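Local atomic coordinates of saframycin Mx1 synthetase B (Legionella pneumophila subsp. pneumophila, PDB entry 3LNV), a protein that belongs to the fatty acid AMP ligases, members of the ANL superfamily with an AMP-binding domain. Residues P325-A330 against L438-L443. Sequence-based numbering, arbitrary orientation.
Sequences PCYGLA and LRTGDL. With 1ZZ (5'-O-[(S)-(dodecanoyloxy)(hydroxy)phosphoryl]adenosine), chain B.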
loop_
_atom_site.group_PDB
_atom_site.type_symbol
_atom_site.label_atom_id
_atom_site.label_comp_id
_atom_site.label_asym_id
_atom_site.label_seq_id
_atom_site.Cartn_x
_atom_site.Cartn_y
_atom_site.Cartn_z
ATOM N N PRO A 325 -8.346 -12.589 -0.454
ATOM C CA PRO A 325 -7.920 -11.820 0.726
ATOM C C PRO A 325 -6.529 -12.235 1.172
ATOM O O PRO A 325 -6.151 -13.408 1.041
ATOM C CB PRO A 325 -8.952 -12.221 1.796
ATOM C CG PRO A 325 -10.173 -12.619 0.997
ATOM C CD PRO A 325 -9.584 -13.348 -0.200
ATOM N N CYS A 326 -5.779 -11.280 1.718
ATOM C CA CYS A 326 -4.438 -11.548 2.195
ATOM C C CYS A 326 -3.998 -10.499 3.220
ATOM O O CYS A 326 -4.529 -9.392 3.266
ATOM C CB CYS A 326 -3.449 -11.641 1.019
ATOM S SG CYS A 326 -3.435 -10.188 -0.076
ATOM N N TYR A 327 -3.057 -10.886 4.061
ATOM C CA TYR A 327 -2.638 -10.057 5.174
ATOM C C TYR A 327 -1.122 -9.998 5.185
ATOM O O TYR A 327 -0.446 -10.992 4.888
ATOM C CB TYR A 327 -3.166 -10.618 6.508
ATOM C CG TYR A 327 -2.431 -10.107 7.737
ATOM C CD1 TYR A 327 -2.802 -8.907 8.346
ATOM C CD2 TYR A 327 -1.360 -10.818 8.280
ATOM C CE1 TYR A 327 -2.137 -8.432 9.471
ATOM C CE2 TYR A 327 -0.665 -10.334 9.395
ATOM C CZ TYR A 327 -1.069 -9.157 9.991
ATOM O OH TYR A 327 -0.389 -8.704 11.095
ATOM N N GLY A 328 -0.600 -8.822 5.518
ATOM C CA GLY A 328 0.835 -8.637 5.706
ATOM C C GLY A 328 1.159 -7.222 6.151
ATOM O O GLY A 328 0.271 -6.388 6.316
ATOM N N LEU A 329 2.439 -6.952 6.348
ATOM C CA LEU A 329 2.871 -5.637 6.787
ATOM C C LEU A 329 4.347 -5.463 6.450
ATOM O O LEU A 329 5.084 -6.442 6.275
ATOM C CB LEU A 329 2.624 -5.457 8.287
ATOM C CG LEU A 329 3.493 -6.263 9.267
ATOM C CD1 LEU A 329 3.394 -5.682 10.651
ATOM C CD2 LEU A 329 3.130 -7.778 9.280
ATOM N N ALA A 330 4.776 -4.221 6.355
ATOM C CA ALA A 330 6.152 -3.915 5.981
ATOM C C ALA A 330 7.225 -4.592 6.865
ATOM O O ALA A 330 8.255 -5.009 6.353
ATOM C CB ALA A 330 6.347 -2.399 5.946
ATOM N N LEU A 438 8.289 -11.123 15.389
ATOM C CA LEU A 438 7.739 -9.794 15.148
ATOM C C LEU A 438 6.366 -9.670 15.797
ATOM O O LEU A 438 5.493 -10.505 15.581
ATOM C CB LEU A 438 7.589 -9.549 13.647
ATOM C CG LEU A 438 6.750 -8.361 13.195
ATOM C CD1 LEU A 438 7.439 -7.017 13.456
ATOM C CD2 LEU A 438 6.464 -8.542 11.713
ATOM N N ARG A 439 6.183 -8.615 16.589
ATOM C CA ARG A 439 4.884 -8.283 17.159
ATOM C C ARG A 439 4.232 -7.239 16.249
ATOM O O ARG A 439 4.756 -6.166 16.073
ATOM C CB ARG A 439 5.058 -7.744 18.602
ATOM C CG ARG A 439 5.848 -8.654 19.532
ATOM C CD ARG A 439 5.894 -8.064 20.978
ATOM N NE ARG A 439 4.541 -7.876 21.490
ATOM C CZ ARG A 439 4.228 -7.625 22.760
ATOM N NH1 ARG A 439 5.175 -7.489 23.701
ATOM N NH2 ARG A 439 2.957 -7.494 23.087
ATOM N N THR A 440 3.100 -7.574 15.649
ATOM C CA THR A 440 2.537 -6.775 14.552
ATOM C C THR A 440 1.750 -5.543 14.963
ATOM O O THR A 440 1.638 -4.589 14.175
ATOM C CB THR A 440 1.608 -7.620 13.699
ATOM O OG1 THR A 440 0.490 -8.032 14.487
ATOM C CG2 THR A 440 2.351 -8.847 13.175
ATOM N N GLY A 441 1.222 -5.570 16.187
ATOM C CA GLY A 441 0.334 -4.527 16.687
ATOM C C GLY A 441 -1.117 -4.872 16.376
ATOM O O GLY A 441 -2.051 -4.185 16.792
ATOM N N ASP A 442 -1.286 -5.952 15.632
ATOM C CA ASP A 442 -2.582 -6.358 15.101
ATOM C C ASP A 442 -3.232 -7.418 15.984
ATOM O O ASP A 442 -2.541 -8.279 16.549
ATOM C CB ASP A 442 -2.404 -6.906 13.663
ATOM C CG ASP A 442 -1.956 -5.822 12.672
ATOM O OD1 ASP A 442 -2.405 -4.655 12.822
ATOM O OD2 ASP A 442 -1.170 -6.137 11.740
ATOM N N LEU A 443 -4.560 -7.386 16.065
ATOM C CA LEU A 443 -5.293 -8.382 16.830
ATOM C C LEU A 443 -6.034 -9.307 15.878
ATOM O O LEU A 443 -6.545 -8.872 14.856
ATOM C CB LEU A 443 -6.305 -7.715 17.793
ATOM C CG LEU A 443 -5.758 -6.866 18.942
ATOM C CD1 LEU A 443 -6.834 -5.999 19.615
ATOM C CD2 LEU A 443 -5.047 -7.743 19.974
HETATM P P 1ZZ B . 1.627 -1.572 5.890
HETATM C C1 1ZZ B . 1.353 -10.112 -6.083
HETATM N N1 1ZZ B . -3.702 -4.807 7.269
HETATM O O1 1ZZ B . -0.731 -2.986 4.278
HETATM C C2 1ZZ B . 0.411 -9.494 -5.054
HETATM N N2 1ZZ B . -3.740 -6.381 5.723
HETATM O O2 1ZZ B . 1.601 -2.742 4.688
HETATM C C3 1ZZ B . 1.117 -9.379 -3.709
HETATM N N3 1ZZ B . -5.983 -5.345 8.280
HETATM O O3 1ZZ B . 2.659 -1.790 6.782
HETATM C C4 1ZZ B . 0.706 -8.243 -2.795
HETATM N N4 1ZZ B . -7.049 -7.201 7.236
HETATM O O4 1ZZ B . 1.764 -0.179 5.206
HETATM C C5 1ZZ B . 0.568 -9.060 -1.467
HETATM N N5 1ZZ B . -6.148 -8.314 5.459
HETATM O O5 1ZZ B . 0.293 -1.761 6.792
HETATM C C6 1ZZ B . -0.428 -8.486 -0.412
HETATM O O6 1ZZ B . -2.265 -2.812 7.547
HETATM C C7 1ZZ B . -0.394 -8.831 1.081
HETATM O O7 1ZZ B . -3.138 -3.388 10.254
HETATM C C8 1ZZ B . -0.031 -7.792 2.187
HETATM O O8 1ZZ B . -0.623 -4.263 10.243
HETATM C C9 1ZZ B . -0.819 -6.495 2.174
HETATM C C10 1ZZ B . -0.690 -5.667 3.495
HETATM C C11 1ZZ B . 0.604 -4.819 3.539
HETATM C C12 1ZZ B . 0.477 -3.600 4.482
HETATM C C13 1ZZ B . -0.013 -2.983 7.428
HETATM C C14 1ZZ B . -1.183 -2.977 8.216
HETATM C C15 1ZZ B . -1.450 -4.161 9.226
HETATM C C16 1ZZ B . -2.758 -4.076 9.477
HETATM C C17 1ZZ B . -3.208 -3.802 8.105
HETATM C C18 1ZZ B . -3.025 -5.492 6.219
HETATM C C19 1ZZ B . -4.941 -6.437 6.523
HETATM C C20 1ZZ B . -4.903 -5.519 7.400
HETATM C C21 1ZZ B . -7.033 -6.117 8.188
HETATM C C22 1ZZ B . -6.160 -7.303 6.422
#
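Y327 and D442 meet at the nucleotide pocket of this ANL-superfamily fold, where the end of strand 323-328 faces the corner at G441, between strands 438-440 and 442-447. CB of Y327 lies 3.9 Å from N5 of the bound 1ZZ. With CG anti to the backbone N (chi1 161°), the ring runs past the nucleotide toward the other segment. CD1 passes C19 of the adenine at 3.7 Å; CE1, farther out, already lies beside the carboxylate of D442. At the tip, OH donates to D442 OD2 over 2.8 Å, an acceptor lying in the ring plane and reached through its anti lone pair. Ring and carboxylate planes stand 75° apart. The same hydroxyl rests against T440 CG2 at 3.4 Å.

D442 OD2 also faces the ribose hydroxyl O8, in a hydrogen bond whose very short length is doubtful, while OD1 accepts from O7 at 3.0 Å. The carboxylate thus faces both ribose hydroxyls, and Y327, itself against the adenine, probably helps hold its rotation. Strand 323-328 adds its own hold on the ligand: C326 O accepts from the adenine amino group N5, and just beyond the strand A330 N makes a long but nearly straight hydrogen bond to the phosphate oxygen O3.

Next to this polar end, the methyls of L329 close the contact. CD1 lies 4.0 Å from T440 CB, the two side chains crossing at about a right angle, and CD2 meets L438 CD2 tip to tip. T440 keeps its hydroxyl for its own side: OG1 bonds to I402 O of the neighbouring strand and, in an ST turn round the corner, accepts from D442 N at 3.0 Å, with an N-H...O angle of 154°.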